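Local coordinates for peptidoglycan D,D-transpeptidase FtsI (Burkholderia pseudomallei, PDB 6HZI), which probably cross-links the peptide stems of peptidoglycan as a penicillin-binding transpeptidase of the cell-division machinery, at residues Phe29-Gly34 / Val294-Pro299. Residues are numbered along the deposited sequence; the frame is centred on the assembly and turned at random.
Sequences FHAKAG and VSVDEP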
# COMPACT_ATOMS: atom_id res chain seq x y z
N PHE A 29 -10.01 -16.72 -9.45
CA PHE A 29 -9.91 -15.63 -10.46
C PHE A 29 -8.96 -16.07 -11.59
O PHE A 29 -8.63 -15.24 -12.45
CB PHE A 29 -9.41 -14.30 -9.86
CG PHE A 29 -10.23 -13.76 -8.71
CD1 PHE A 29 -11.58 -13.48 -8.86
CD2 PHE A 29 -9.65 -13.47 -7.48
CE1 PHE A 29 -12.33 -12.96 -7.81
CE2 PHE A 29 -10.40 -12.97 -6.42
CZ PHE A 29 -11.74 -12.71 -6.58
N HIS A 30 -8.57 -17.33 -11.61
CA HIS A 30 -7.72 -17.93 -12.68
C HIS A 30 -6.61 -16.94 -13.01
O HIS A 30 -6.53 -16.49 -14.16
CB HIS A 30 -8.54 -18.34 -13.93
CG HIS A 30 -9.62 -19.31 -13.61
ND1 HIS A 30 -10.85 -18.92 -13.05
CD2 HIS A 30 -9.63 -20.66 -13.67
CE1 HIS A 30 -11.59 -20.00 -12.80
NE2 HIS A 30 -10.86 -21.08 -13.18
N ALA A 31 -5.83 -16.58 -12.00
CA ALA A 31 -4.78 -15.54 -12.11
C ALA A 31 -3.50 -16.25 -12.48
O ALA A 31 -3.47 -17.48 -12.30
CB ALA A 31 -4.66 -14.78 -10.82
N LYS A 32 -2.49 -15.50 -12.92
CA LYS A 32 -1.15 -16.05 -13.24
C LYS A 32 -0.38 -16.38 -11.95
O LYS A 32 0.48 -17.31 -11.96
CB LYS A 32 -0.42 -15.05 -14.16
CG LYS A 32 1.09 -15.09 -14.13
CD LYS A 32 1.75 -14.16 -15.14
CE LYS A 32 3.19 -14.56 -15.38
NZ LYS A 32 3.94 -13.56 -16.17
N ALA A 33 -0.64 -15.63 -10.87
CA ALA A 33 0.24 -15.57 -9.67
C ALA A 33 -0.29 -14.59 -8.61
O ALA A 33 -1.06 -13.63 -8.91
CB ALA A 33 1.65 -15.18 -10.07
N GLY A 34 0.15 -14.82 -7.39
CA GLY A 34 -0.25 -14.00 -6.25
C GLY A 34 0.87 -13.89 -5.24
O GLY A 34 1.73 -14.80 -5.19
N VAL A 294 -1.34 -7.49 -0.37
CA VAL A 294 -1.84 -8.55 -1.28
C VAL A 294 -1.68 -8.06 -2.70
O VAL A 294 -2.07 -6.89 -2.98
CB VAL A 294 -3.32 -8.89 -1.02
CG1 VAL A 294 -3.79 -9.97 -1.98
CG2 VAL A 294 -3.55 -9.34 0.40
N SER A 295 -1.20 -8.93 -3.57
CA SER A 295 -1.08 -8.66 -5.03
C SER A 295 -1.51 -9.90 -5.84
O SER A 295 -1.03 -11.01 -5.55
CB SER A 295 0.30 -8.16 -5.32
OG SER A 295 0.38 -7.65 -6.65
N VAL A 296 -2.44 -9.73 -6.78
CA VAL A 296 -2.96 -10.82 -7.68
C VAL A 296 -2.64 -10.39 -9.11
O VAL A 296 -3.19 -9.35 -9.59
CB VAL A 296 -4.46 -11.08 -7.46
CG1 VAL A 296 -5.04 -12.13 -8.38
CG2 VAL A 296 -4.75 -11.43 -6.02
N ASP A 297 -1.73 -11.12 -9.74
CA ASP A 297 -1.25 -10.78 -11.09
C ASP A 297 -2.16 -11.43 -12.13
O ASP A 297 -2.40 -12.65 -12.02
CB ASP A 297 0.21 -11.20 -11.24
CG ASP A 297 0.87 -10.45 -12.37
OD1 ASP A 297 0.35 -9.36 -12.73
OD2 ASP A 297 1.87 -10.98 -12.91
N GLU A 298 -2.63 -10.62 -13.10
CA GLU A 298 -3.37 -11.02 -14.32
C GLU A 298 -4.47 -11.99 -13.99
O GLU A 298 -4.52 -13.10 -14.51
CB GLU A 298 -2.46 -11.67 -15.35
CG GLU A 298 -1.33 -10.76 -15.78
CD GLU A 298 -0.51 -11.40 -16.89
OE1 GLU A 298 -0.98 -12.45 -17.47
OE2 GLU A 298 0.60 -10.84 -17.15
N PRO A 299 -5.43 -11.53 -13.16
CA PRO A 299 -6.67 -12.28 -12.94
C PRO A 299 -7.52 -12.22 -14.22
O PRO A 299 -7.31 -11.32 -15.03
CB PRO A 299 -7.38 -11.49 -11.84
CG PRO A 299 -6.85 -10.07 -11.99
CD PRO A 299 -5.44 -10.20 -12.56
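The carbonyl oxygen of A33 takes the backbone N of D297 at 2.7 Å, a fairly straight bond (159° at the hydrogen) that pairs strand 33-40 antiparallel with strand 290-297. In this sheet of the penicillin-binding transpeptidase fold, the first strand after helix 12-28 thus lies beside the last strand before helix 310-324. G34 faces V296 in the adjoining non-hydrogen-bonded pair, where G34 CA comes 3.2 Å from the carbonyl O of S295. Toward A31 and P299 the regular pairing gives way: K32, not A33, sends its N to D297 O, 3.0 Å away and more bent, at 141°. The same oxygen is also approached by A31 CB, while A31 CA points its hydrogen at E298 O. H30, with positive phi, closes the preceding helix in a Schellman motif and leads the chain toward strand 33-40.

On the V296 face of the sheet, A31 CB packs on V296 CG1 at 3.6 Å, and F29 CB meets P299 CB; V309 touches F29, V296 and P299, covering this apolar side. On the side of D297, the extended K32 chain, its CG anti to the backbone N (chi1 154°), lies alongside the D297 side chain and passes aslant that of E298. E298 OE2 pairs with K264 NZ, though the place of OE2 is less sure, and K32 meets E298 through carbon: K32 CD lies 4.0 Å from E298 CD.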